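PDB 5BN3: NEQ263 from Nanoarchaeum equitans Kin4-M, which forms a unique archaeal ATP synthase core complex together with its partner subunit NeqA and probably binds ATP. Local coordinates for residues R92-L97 with A206-E211; H122-G127 with T275-L280; K155-A160 with M183-F188; E216-V221 with T269-I274. All coordinates share one frame; numbering follows the deposited sequence.

Contact 1 of 4, residues R92-L97 with A206-E211; sequences RDINGL and ALTLAE
I94, in the turn that leaves strand 91-93, sits over T208 of helix 196-215 with 5.6 Å between their CA atoms, and the chain then runs on past E211. No direct hydrogen bond spans the two segments. T208 contributes the largest share of the contact: its CG2 packs against CB of R92 at 4.0 Å, while its OG1 stands 3.0 Å from O of I94 at an angle too poor for bonding. With OG1 beside its own backbone N (chi1 -64°), the hydroxyl hydrogen-bonds instead to O of R204, one turn back. The gap between the two oxygens is spanned by R265, whose guanidinium group donates to O of I94 and to OG1 of T208 and forms a salt bridge with OE1 of E211. That same OE1 takes a 2.6 Å hydrogen bond from a water, and the water in turn accepts from N of L97 at 2.9 Å. G96 fits this tight passage, since a CB on it would lie about 3.3 Å from OE1 of E211 and its positive phi already favours glycine. On the outer side D93 closes an Asx turn, OD1 receiving N of N95 at 2.8 Å. The guanidinium of R92 forms salt bridges with D90 and with E216, just past the end of the helix. The polar chemistry here is thus mediated: one arginine and one water, in place of a direct hydrogen bond, join the turn to the helix, and the double grip on OE1 would favour an ionised E211.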
loop_
_atom_site.group_PDB
_atom_site.type_symbol
_atom_site.label_atom_id
_atom_site.label_comp_id
_atom_site.label_asym_id
_atom_site.label_seq_id
_atom_site.Cartn_x
_atom_site.Cartn_y
_atom_site.Cartn_z
ATOM N N ARG B 92 -23.518 37.892 -8.214
ATOM C CA ARG B 92 -22.466 37.235 -8.983
ATOM C C ARG B 92 -22.384 35.748 -8.677
ATOM O O ARG B 92 -22.488 35.339 -7.520
ATOM C CB ARG B 92 -21.110 37.878 -8.676
ATOM C CG ARG B 92 -21.038 39.363 -8.963
ATOM C CD ARG B 92 -21.155 39.647 -10.450
ATOM N NE ARG B 92 -21.126 41.079 -10.729
ATOM C CZ ARG B 92 -20.014 41.802 -10.809
ATOM N NH1 ARG B 92 -18.833 41.228 -10.626
ATOM N NH2 ARG B 92 -20.082 43.101 -11.065
ATOM N N ASP B 93 -22.200 34.947 -9.724
ATOM C CA ASP B 93 -21.878 33.532 -9.575
ATOM C C ASP B 93 -20.621 33.422 -8.710
ATOM O O ASP B 93 -19.597 34.040 -9.009
ATOM C CB ASP B 93 -21.634 32.913 -10.955
ATOM C CG ASP B 93 -21.491 31.397 -10.916
ATOM O OD1 ASP B 93 -21.048 30.840 -9.889
ATOM O OD2 ASP B 93 -21.815 30.752 -11.935
ATOM N N ILE B 94 -20.710 32.648 -7.630
ATOM C CA ILE B 94 -19.600 32.519 -6.688
ATOM C C ILE B 94 -18.443 31.693 -7.244
ATOM O O ILE B 94 -17.330 31.739 -6.717
ATOM C CB ILE B 94 -20.044 31.919 -5.337
ATOM C CG1 ILE B 94 -20.625 30.518 -5.528
ATOM C CG2 ILE B 94 -21.038 32.837 -4.634
ATOM C CD1 ILE B 94 -20.693 29.723 -4.240
ATOM N N ASN B 95 -18.709 30.926 -8.295
ATOM C CA ASN B 95 -17.649 30.190 -8.977
ATOM C C ASN B 95 -16.791 31.125 -9.820
ATOM O O ASN B 95 -15.595 30.893 -10.002
ATOM C CB ASN B 95 -18.234 29.077 -9.851
ATOM C CG ASN B 95 -18.767 27.912 -9.037
ATOM O OD1 ASN B 95 -18.212 27.566 -7.993
ATOM N ND2 ASN B 95 -19.844 27.300 -9.513
ATOM N N GLY B 96 -17.408 32.186 -10.330
ATOM C CA GLY B 96 -16.703 33.158 -11.145
ATOM C C GLY B 96 -16.264 32.593 -12.484
ATOM O O GLY B 96 -16.803 31.590 -12.951
ATOM N N LEU B 97 -15.281 33.242 -13.101
ATOM C CA LEU B 97 -14.771 32.820 -14.400
ATOM C C LEU B 97 -13.247 32.759 -14.382
ATOM O O LEU B 97 -12.602 33.417 -13.566
ATOM C CB LEU B 97 -15.232 33.794 -15.489
ATOM C CG LEU B 97 -16.738 33.984 -15.686
ATOM C CD1 LEU B 97 -17.025 35.235 -16.502
ATOM C CD2 LEU B 97 -17.340 32.773 -16.367
ATOM N N ALA B 206 -15.494 34.345 -0.707
ATOM C CA ALA B 206 -14.396 35.228 -0.328
ATOM C C ALA B 206 -13.630 35.725 -1.550
ATOM O O ALA B 206 -13.246 36.896 -1.626
ATOM C CB ALA B 206 -13.456 34.515 0.628
ATOM N N LEU B 207 -13.390 34.825 -2.498
ATOM C CA LEU B 207 -12.687 35.181 -3.728
ATOM C C LEU B 207 -13.568 35.941 -4.720
ATOM O O LEU B 207 -13.068 36.735 -5.517
ATOM C CB LEU B 207 -12.087 33.933 -4.382
ATOM C CG LEU B 207 -10.852 33.382 -3.669
ATOM C CD1 LEU B 207 -10.482 32.018 -4.210
ATOM C CD2 LEU B 207 -9.696 34.342 -3.838
ATOM N N THR B 208 -14.876 35.695 -4.679
ATOM C CA THR B 208 -15.809 36.477 -5.485
ATOM C C THR B 208 -15.766 37.936 -5.038
ATOM O O THR B 208 -15.746 38.847 -5.867
ATOM C CB THR B 208 -17.248 35.935 -5.377
ATOM O OG1 THR B 208 -17.302 34.615 -5.930
ATOM C CG2 THR B 208 -18.215 36.830 -6.135
ATOM N N LEU B 209 -15.735 38.153 -3.727
ATOM C CA LEU B 209 -15.587 39.501 -3.186
ATOM C C LEU B 209 -14.223 40.075 -3.549
ATOM O O LEU B 209 -14.110 41.247 -3.904
ATOM C CB LEU B 209 -15.759 39.499 -1.664
ATOM C CG LEU B 209 -15.486 40.850 -0.995
ATOM C CD1 LEU B 209 -16.509 41.880 -1.445
ATOM C CD2 LEU B 209 -15.471 40.743 0.522
ATOM N N ALA B 210 -13.191 39.242 -3.465
ATOM C CA ALA B 210 -11.830 39.682 -3.756
ATOM C C ALA B 210 -11.675 40.150 -5.199
ATOM O O ALA B 210 -11.025 41.163 -5.462
ATOM C CB ALA B 210 -10.846 38.571 -3.453
ATOM N N GLU B 211 -12.263 39.405 -6.130
ATOM C CA GLU B 211 -12.205 39.755 -7.548
ATOM C C GLU B 211 -12.968 41.044 -7.831
ATOM O O GLU B 211 -12.575 41.827 -8.694
ATOM C CB GLU B 211 -12.769 38.623 -8.407
ATOM C CG GLU B 211 -11.872 37.401 -8.512
ATOM C CD GLU B 211 -12.546 36.256 -9.239
ATOM O OE1 GLU B 211 -13.795 36.246 -9.309
ATOM O OE2 GLU B 211 -11.829 35.366 -9.745
HETATM O O HOH W 1 -14.503 35.745 -11.751
#

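Contact 2 of 4, residues H122-G127 with T275-L280; sequences HPLLKG and TLIPML
At the start of strand 273-281, a core strand of the P-loop-type nucleotide-binding domain, T275 receives the segment 122-127, joining L124 and G127 by the two branches of one side chain. Its OG1 accepts a hydrogen bond from N of G127, 2.9 Å long and nearly straight at 172°. With OG1 anti to the carbonyl carbon (chi1 -58°), CG2 falls anti to the backbone N and meets CD1 of L124 tip to tip at 3.7 Å. The other methyl of L124, CD2, reaches CD1 of I277 at 4.3 Å, a looser apolar touch one strand repeat further on. K126 crosses T275 at about a right angle, its CG 4.0 Å from OG1, before its amine runs off to a salt bridge with D220. At the backbone angles of G127 (phi 98°) a CB would press on the carbonyl oxygen of K126, which favours glycine here. The threonine thus satisfies a buried amide with one branch and packs on L124 with the other. Around this pairing, the short strand 110-111 lies against 124-125 and L111 also touches T275; strand 220-226 flanks 273-281, with T275 bonded through its backbone to V221 and V223, and helix 140-151 covers I277 through I147.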
loop_
_atom_site.group_PDB
_atom_site.type_symbol
_atom_site.label_atom_id
_atom_site.label_comp_id
_atom_site.label_asym_id
_atom_site.label_seq_id
_atom_site.Cartn_x
_atom_site.Cartn_y
_atom_site.Cartn_z
ATOM N N HIS B 122 13.145 34.020 -0.413
ATOM C CA HIS B 122 11.831 33.620 -0.925
ATOM C C HIS B 122 10.770 34.717 -0.843
ATOM O O HIS B 122 9.690 34.484 -0.295
ATOM C CB HIS B 122 11.332 32.385 -0.162
ATOM C CG HIS B 122 12.373 31.326 0.026
ATOM N ND1 HIS B 122 12.925 30.624 -1.023
ATOM C CD2 HIS B 122 12.957 30.838 1.150
ATOM C CE1 HIS B 122 13.807 29.757 -0.559
ATOM N NE2 HIS B 122 13.844 29.867 0.758
ATOM N N PRO B 123 11.059 35.911 -1.399
ATOM C CA PRO B 123 10.127 37.023 -1.186
ATOM C C PRO B 123 8.772 36.823 -1.854
ATOM O O PRO B 123 8.680 36.206 -2.921
ATOM C CB PRO B 123 10.851 38.216 -1.819
ATOM C CG PRO B 123 11.747 37.615 -2.843
ATOM C CD PRO B 123 12.188 36.297 -2.265
ATOM N N LEU B 124 7.733 37.340 -1.203
ATOM C CA LEU B 124 6.374 37.344 -1.735
ATOM C C LEU B 124 6.190 38.546 -2.656
ATOM O O LEU B 124 6.596 39.660 -2.317
ATOM C CB LEU B 124 5.375 37.418 -0.575
ATOM C CG LEU B 124 3.929 37.849 -0.842
ATOM C CD1 LEU B 124 3.193 36.806 -1.655
ATOM C CD2 LEU B 124 3.192 38.110 0.460
ATOM N N LEU B 125 5.588 38.325 -3.820
ATOM C CA LEU B 125 5.334 39.411 -4.767
ATOM C C LEU B 125 3.849 39.757 -4.815
ATOM O O LEU B 125 3.004 38.907 -4.541
ATOM C CB LEU B 125 5.841 39.041 -6.167
ATOM C CG LEU B 125 7.286 39.406 -6.522
ATOM C CD1 LEU B 125 8.269 38.818 -5.539
ATOM C CD2 LEU B 125 7.624 38.944 -7.929
ATOM N N LYS B 126 3.528 41.003 -5.155
ATOM C CA LYS B 126 2.130 41.428 -5.208
ATOM C C LYS B 126 1.396 40.744 -6.359
ATOM O O LYS B 126 1.801 40.849 -7.522
ATOM C CB LYS B 126 2.003 42.953 -5.322
ATOM C CG LYS B 126 0.607 43.470 -4.976
ATOM C CD LYS B 126 0.565 44.990 -4.844
ATOM C CE LYS B 126 0.600 45.674 -6.198
ATOM N NZ LYS B 126 0.414 47.148 -6.076
ATOM N N GLY B 127 0.321 40.035 -6.026
ATOM C CA GLY B 127 -0.426 39.279 -7.014
ATOM C C GLY B 127 -0.035 37.814 -7.031
ATOM O O GLY B 127 -0.627 37.011 -7.748
ATOM N N THR B 275 -3.405 39.077 -3.858
ATOM C CA THR B 275 -2.330 38.261 -3.304
ATOM C C THR B 275 -2.961 37.184 -2.425
ATOM O O THR B 275 -3.718 37.486 -1.499
ATOM C CB THR B 275 -1.326 39.106 -2.495
ATOM O OG1 THR B 275 -0.777 40.127 -3.337
ATOM C CG2 THR B 275 -0.195 38.235 -1.972
ATOM N N LEU B 276 -2.655 35.926 -2.723
ATOM C CA LEU B 276 -3.352 34.808 -2.097
ATOM C C LEU B 276 -2.405 33.916 -1.304
ATOM O O LEU B 276 -1.397 33.446 -1.827
ATOM C CB LEU B 276 -4.083 33.991 -3.167
ATOM C CG LEU B 276 -4.833 32.735 -2.729
ATOM C CD1 LEU B 276 -5.869 33.087 -1.688
ATOM C CD2 LEU B 276 -5.494 32.069 -3.923
ATOM N N ILE B 277 -2.737 33.690 -0.037
ATOM C CA ILE B 277 -1.945 32.806 0.811
ATOM C C ILE B 277 -2.815 31.695 1.402
ATOM O O ILE B 277 -3.450 31.878 2.443
ATOM C CB ILE B 277 -1.239 33.587 1.941
ATOM C CG1 ILE B 277 -0.364 34.700 1.351
ATOM C CG2 ILE B 277 -0.394 32.655 2.793
ATOM C CD1 ILE B 277 0.349 35.547 2.390
ATOM N N PRO B 278 -2.864 30.542 0.719
ATOM C CA PRO B 278 -3.585 29.377 1.240
ATOM C C PRO B 278 -2.731 28.689 2.291
ATOM O O PRO B 278 -1.525 28.550 2.097
ATOM C CB PRO B 278 -3.720 28.460 0.014
ATOM C CG PRO B 278 -3.288 29.289 -1.175
ATOM C CD PRO B 278 -2.328 30.294 -0.629
ATOM N N MET B 279 -3.336 28.273 3.393
ATOM C CA MET B 279 -2.597 27.586 4.442
ATOM C C MET B 279 -3.138 26.177 4.599
ATOM O O MET B 279 -4.352 25.963 4.543
ATOM C CB MET B 279 -2.723 28.339 5.764
ATOM C CG MET B 279 -2.061 29.706 5.777
ATOM S SD MET B 279 -2.468 30.601 7.284
ATOM C CE MET B 279 -4.045 31.311 6.827
ATOM N N LEU B 280 -2.241 25.216 4.789
ATOM C CA LEU B 280 -2.667 23.839 5.016
ATOM C C LEU B 280 -1.786 23.086 6.002
ATOM O O LEU B 280 -0.595 23.377 6.149
ATOM C CB LEU B 280 -2.786 23.068 3.693
ATOM C CG LEU B 280 -1.567 22.908 2.782
ATOM C CD1 LEU B 280 -0.749 21.683 3.155
ATOM C CD2 LEU B 280 -2.007 22.818 1.329
#

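Contact 3 of 4, residues K155-A160 with M183-F188; sequences KTIIFA and MNSAIF
N184 holds its CG anti to the backbone N (chi1 -160°) and T156 its OG1 anti to the carbonyl carbon (chi1 -59°); the two side chains cross at about a right angle, and the hydroxyl of T156 donates to OD1 of N184 at 3.2 Å, from somewhat out of the amide plane. This bond lies at the N-terminal ends of the two strands of a beta-alpha-beta crossover in which strand 156-162, helix 166-178 and strand 185-190 follow one another. Segments 156-160 and 185-188 run parallel, their axes 8° apart and 4.8 Å from each other at closest. Their ladder begins at N of I157 on O of N184 (3.1 Å), passes through O of I157 to N of A186, then N of F159 to O of A186, and reaches N of F188 on O of F159 at 2.8 Å. An alanine at N184 would probably leave the hydroxyl of T156 without this acceptor and the start of the ladder held by backbone alone. I157, S185, F159 and I187 share the face turned to helix 166-178, where the ring of F159 stacks on F172 and its CD2 meets CG2 of I187 at 3.7 Å. The opposite face, with I158, A186 and F188, lies under helix 196-215. There CG2 of I158 approaches the rim of the F188 ring near its plane, 4.0 Å from CE1.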
loop_
_atom_site.group_PDB
_atom_site.type_symbol
_atom_site.label_atom_id
_atom_site.label_comp_id
_atom_site.label_asym_id
_atom_site.label_seq_id
_atom_site.Cartn_x
_atom_site.Cartn_y
_atom_site.Cartn_z
ATOM N N LYS B 155 -4.056 47.659 2.324
ATOM C CA LYS B 155 -4.918 46.778 1.544
ATOM C C LYS B 155 -6.084 46.202 2.345
ATOM O O LYS B 155 -6.019 46.092 3.570
ATOM C CB LYS B 155 -4.089 45.630 0.953
ATOM C CG LYS B 155 -2.835 46.071 0.210
ATOM C CD LYS B 155 -2.035 44.870 -0.275
ATOM C CE LYS B 155 -0.766 45.294 -0.993
ATOM N NZ LYS B 155 0.160 46.037 -0.100
ATOM N N THR B 156 -7.149 45.834 1.641
ATOM C CA THR B 156 -8.241 45.084 2.248
ATOM C C THR B 156 -7.778 43.648 2.484
ATOM O O THR B 156 -7.212 43.017 1.589
ATOM C CB THR B 156 -9.482 45.064 1.336
ATOM O OG1 THR B 156 -9.919 46.406 1.084
ATOM C CG2 THR B 156 -10.611 44.286 1.987
ATOM N N ILE B 157 -8.001 43.137 3.690
ATOM C CA ILE B 157 -7.693 41.742 3.989
ATOM C C ILE B 157 -8.973 40.918 3.969
ATOM O O ILE B 157 -9.951 41.267 4.627
ATOM C CB ILE B 157 -7.024 41.593 5.368
ATOM C CG1 ILE B 157 -5.684 42.331 5.389
ATOM C CG2 ILE B 157 -6.807 40.127 5.706
ATOM C CD1 ILE B 157 -4.996 42.306 6.736
ATOM N N ILE B 158 -8.974 39.831 3.208
ATOM C CA ILE B 158 -10.093 38.896 3.244
ATOM C C ILE B 158 -9.629 37.571 3.838
ATOM O O ILE B 158 -8.685 36.951 3.344
ATOM C CB ILE B 158 -10.713 38.686 1.851
ATOM C CG1 ILE B 158 -11.233 40.021 1.311
ATOM C CG2 ILE B 158 -11.841 37.668 1.913
ATOM C CD1 ILE B 158 -11.862 39.932 -0.060
ATOM N N PHE B 159 -10.292 37.154 4.912
ATOM C CA PHE B 159 -9.930 35.937 5.626
ATOM C C PHE B 159 -11.016 34.883 5.462
ATOM O O PHE B 159 -12.163 35.095 5.858
ATOM C CB PHE B 159 -9.710 36.252 7.108
ATOM C CG PHE B 159 -9.455 35.042 7.962
ATOM C CD1 PHE B 159 -8.510 34.096 7.593
ATOM C CD2 PHE B 159 -10.142 34.865 9.152
ATOM C CE1 PHE B 159 -8.272 32.988 8.387
ATOM C CE2 PHE B 159 -9.908 33.763 9.952
ATOM C CZ PHE B 159 -8.969 32.821 9.567
ATOM N N ALA B 160 -10.653 33.753 4.863
ATOM C CA ALA B 160 -11.575 32.633 4.730
ATOM C C ALA B 160 -11.200 31.525 5.704
ATOM O O ALA B 160 -10.163 30.875 5.547
ATOM C CB ALA B 160 -11.573 32.106 3.313
ATOM N N MET B 183 -11.364 46.818 10.662
ATOM C CA MET B 183 -12.302 47.664 9.929
ATOM C C MET B 183 -12.083 47.599 8.420
ATOM O O MET B 183 -12.995 47.876 7.638
ATOM C CB MET B 183 -12.236 49.114 10.418
ATOM C CG MET B 183 -12.462 49.272 11.912
ATOM S SD MET B 183 -12.988 50.935 12.375
ATOM C CE MET B 183 -14.637 50.976 11.675
ATOM N N ASN B 184 -10.871 47.236 8.013
ATOM C CA ASN B 184 -10.586 47.035 6.597
ATOM C C ASN B 184 -10.387 45.555 6.287
ATOM O O ASN B 184 -9.471 45.171 5.554
ATOM C CB ASN B 184 -9.369 47.855 6.158
ATOM C CG ASN B 184 -9.317 48.065 4.655
ATOM O OD1 ASN B 184 -10.282 47.780 3.941
ATOM N ND2 ASN B 184 -8.191 48.573 4.169
ATOM N N SER B 185 -11.261 44.729 6.852
ATOM C CA SER B 185 -11.222 43.293 6.622
ATOM C C SER B 185 -12.622 42.725 6.434
ATOM O O SER B 185 -13.592 43.242 6.992
ATOM C CB SER B 185 -10.527 42.585 7.785
ATOM O OG SER B 185 -9.197 43.045 7.932
ATOM N N ALA B 186 -12.720 41.670 5.633
ATOM C CA ALA B 186 -13.955 40.909 5.503
ATOM C C ALA B 186 -13.645 39.471 5.884
ATOM O O ALA B 186 -12.720 38.868 5.338
ATOM C CB ALA B 186 -14.490 40.985 4.087
ATOM N N ILE B 187 -14.407 38.924 6.825
ATOM C CA ILE B 187 -14.121 37.595 7.354
ATOM C C ILE B 187 -15.252 36.608 7.068
ATOM O O ILE B 187 -16.419 36.876 7.365
ATOM C CB ILE B 187 -13.828 37.660 8.869
ATOM C CG1 ILE B 187 -12.603 38.546 9.122
ATOM C CG2 ILE B 187 -13.593 36.273 9.436
ATOM C CD1 ILE B 187 -12.302 38.788 10.586
ATOM N N PHE B 188 -14.897 35.467 6.481
ATOM C CA PHE B 188 -15.876 34.438 6.146
ATOM C C PHE B 188 -15.543 33.147 6.884
ATOM O O PHE B 188 -14.438 32.615 6.758
ATOM C CB PHE B 188 -15.915 34.212 4.632
ATOM C CG PHE B 188 -16.322 35.433 3.853
ATOM C CD1 PHE B 188 -15.376 36.356 3.434
ATOM C CD2 PHE B 188 -17.656 35.662 3.549
ATOM C CE1 PHE B 188 -15.751 37.486 2.722
ATOM C CE2 PHE B 188 -18.039 36.786 2.836
ATOM C CZ PHE B 188 -17.086 37.700 2.422
#

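Contact 4 of 4, residues E216-V221 with T269-I274; sequences EKNRDV and TSKGSI
S273 and D220 make the shortest bond of this pairing: OG of S273 donates to OD1 of D220 at 2.6 Å, coming from above the carboxylate plane. Both side chains leave the same face of the sheet, and chi1 of 68° puts OG of S273 between its backbone N and carbonyl carbon. Backbone hydrogen bonds of the parallel pairing frame the two residues, N of S273 on O of R219 at 3.1 Å and N of V221 on O of S273 at 2.8 Å. One water completes the inner shell by donating both to OG of S273 and to O of V221, so the hydroxyl gives one bond and receives another. Just ahead of the strands, N218 and K271 lie side by side, pointing the same way, with OD1 of N218 at 3.3 Å from CB of K271. Between these pairs G272 runs close under R219, and a CB there would clash with the carbonyl oxygen of R219. The second shell fixes the carboxylate, for OD2 of D220 forms a salt bridge with K126, a charge likely to favour its ionised form. An alanine in place of D220 would probably leave the hydroxyl of S273 without its acceptor and K126 without its close ionic mate. R219 forms a salt bridge with E67. V221 and I274 occupy the other face of the sheet; I274 packs on A210 and A214 of helix 196-215, and V221 touches I158 of strand 156-162, which flanks strand 220-226 on the side away from 273-281.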
loop_
_atom_site.group_PDB
_atom_site.type_symbol
_atom_site.label_atom_id
_atom_site.label_comp_id
_atom_site.label_asym_id
_atom_site.label_seq_id
_atom_site.Cartn_x
_atom_site.Cartn_y
_atom_site.Cartn_z
ATOM N N GLU B 216 -12.685 45.362 -10.093
ATOM C CA GLU B 216 -13.744 46.320 -10.402
ATOM C C GLU B 216 -13.545 47.633 -9.652
ATOM O O GLU B 216 -13.815 48.707 -10.185
ATOM C CB GLU B 216 -15.132 45.739 -10.101
ATOM C CG GLU B 216 -15.645 44.749 -11.137
ATOM C CD GLU B 216 -17.146 44.860 -11.346
ATOM O OE1 GLU B 216 -17.757 45.785 -10.770
ATOM O OE2 GLU B 216 -17.711 44.029 -12.090
ATOM N N LYS B 217 -13.067 47.543 -8.415
ATOM C CA LYS B 217 -12.815 48.737 -7.615
ATOM C C LYS B 217 -11.329 49.093 -7.604
ATOM O O LYS B 217 -10.904 49.988 -6.870
ATOM C CB LYS B 217 -13.346 48.553 -6.189
ATOM C CG LYS B 217 -14.820 48.175 -6.126
ATOM C CD LYS B 217 -15.700 49.165 -6.881
ATOM C CE LYS B 217 -15.717 50.534 -6.217
ATOM N NZ LYS B 217 -16.513 51.530 -6.999
ATOM N N ASN B 218 -10.553 48.385 -8.422
ATOM C CA ASN B 218 -9.132 48.681 -8.626
ATOM C C ASN B 218 -8.285 48.741 -7.354
ATOM O O ASN B 218 -7.497 49.669 -7.175
ATOM C CB ASN B 218 -8.960 49.984 -9.421
ATOM C CG ASN B 218 -9.673 49.953 -10.762
ATOM O OD1 ASN B 218 -10.116 48.901 -11.226
ATOM N ND2 ASN B 218 -9.774 51.114 -11.397
ATOM N N ARG B 219 -8.443 47.749 -6.481
ATOM C CA ARG B 219 -7.686 47.695 -5.231
ATOM C C ARG B 219 -6.654 46.575 -5.226
ATOM O O ARG B 219 -6.733 45.636 -6.020
ATOM C CB ARG B 219 -8.627 47.478 -4.041
ATOM C CG ARG B 219 -9.671 48.559 -3.821
ATOM C CD ARG B 219 -10.642 48.131 -2.726
ATOM N NE ARG B 219 -11.640 49.152 -2.416
ATOM C CZ ARG B 219 -11.541 50.011 -1.408
ATOM N NH1 ARG B 219 -10.485 49.977 -0.607
ATOM N NH2 ARG B 219 -12.495 50.907 -1.199
ATOM N N ASP B 220 -5.687 46.684 -4.322
ATOM C CA ASP B 220 -4.801 45.572 -4.015
ATOM C C ASP B 220 -5.394 44.835 -2.823
ATOM O O ASP B 220 -5.696 45.443 -1.797
ATOM C CB ASP B 220 -3.391 46.076 -3.695
ATOM C CG ASP B 220 -2.684 46.642 -4.912
ATOM O OD1 ASP B 220 -2.893 46.111 -6.024
ATOM O OD2 ASP B 220 -1.917 47.618 -4.760
ATOM N N VAL B 221 -5.580 43.526 -2.967
ATOM C CA VAL B 221 -6.250 42.732 -1.945
ATOM C C VAL B 221 -5.359 41.593 -1.448
ATOM O O VAL B 221 -4.637 40.974 -2.233
ATOM C CB VAL B 221 -7.583 42.160 -2.487
ATOM C CG1 VAL B 221 -8.246 41.257 -1.464
ATOM C CG2 VAL B 221 -8.522 43.289 -2.870
ATOM N N THR B 269 -3.220 42.480 -12.421
ATOM C CA THR B 269 -3.697 43.066 -13.665
ATOM C C THR B 269 -3.316 44.543 -13.633
ATOM O O THR B 269 -2.737 45.006 -12.651
ATOM C CB THR B 269 -5.224 42.877 -13.825
ATOM O OG1 THR B 269 -5.594 43.001 -15.203
ATOM C CG2 THR B 269 -5.987 43.898 -12.998
ATOM N N SER B 270 -3.619 45.285 -14.693
ATOM C CA SER B 270 -3.286 46.706 -14.721
ATOM C C SER B 270 -4.088 47.506 -13.692
ATOM O O SER B 270 -3.647 48.562 -13.235
ATOM C CB SER B 270 -3.495 47.284 -16.123
ATOM O OG SER B 270 -4.829 47.101 -16.556
ATOM N N LYS B 271 -5.256 46.989 -13.322
ATOM C CA LYS B 271 -6.180 47.701 -12.437
ATOM C C LYS B 271 -5.989 47.408 -10.946
ATOM O O LYS B 271 -6.215 48.281 -10.108
ATOM C CB LYS B 271 -7.629 47.391 -12.827
ATOM C CG LYS B 271 -7.980 47.728 -14.265
ATOM C CD LYS B 271 -7.640 49.171 -14.598
ATOM C CE LYS B 271 -8.085 49.520 -16.009
ATOM N NZ LYS B 271 -7.412 50.747 -16.520
ATOM N N GLY B 272 -5.591 46.183 -10.614
ATOM C CA GLY B 272 -5.459 45.790 -9.220
ATOM C C GLY B 272 -4.828 44.422 -9.045
ATOM O O GLY B 272 -4.317 43.843 -10.004
ATOM N N SER B 273 -4.866 43.896 -7.823
ATOM C CA SER B 273 -4.198 42.633 -7.534
ATOM C C SER B 273 -4.863 41.836 -6.417
ATOM O O SER B 273 -5.423 42.404 -5.476
ATOM C CB SER B 273 -2.728 42.879 -7.180
ATOM O OG SER B 273 -2.609 43.554 -5.940
ATOM N N ILE B 274 -4.800 40.514 -6.538
ATOM C CA ILE B 274 -5.157 39.620 -5.444
ATOM C C ILE B 274 -3.934 38.807 -5.048
ATOM O O ILE B 274 -3.464 37.960 -5.814
ATOM C CB ILE B 274 -6.289 38.647 -5.834
ATOM C CG1 ILE B 274 -7.580 39.414 -6.136
ATOM C CG2 ILE B 274 -6.534 37.641 -4.719
ATOM C CD1 ILE B 274 -8.726 38.525 -6.584
HETATM O O HOH W 2 -2.502 42.406 -3.423
#

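How the contacts relate
From the N terminus, contact 1 opens at 92-97 and contact 2 at 122-127, before either has closed. Contact 3 opens and closes first, nested inside both loops, and its second strand leads into helix 196-215, where contact 1 closes. Contacts 1 and 2 therefore cross. Contact 4 opens just after that helix, in series with contacts 1 and 3, and closes at 269-274; contact 2 closes directly after it on the same strand, enclosing contact 4. Contacts 2, 3 and 4 all reach the same central sheet, through strands that run parallel, while contact 1 ties the helix over it to the turn after strand 91-93. CD1 of I158 in contact 3 packs beneath A206, L209 and A210 of contact 1.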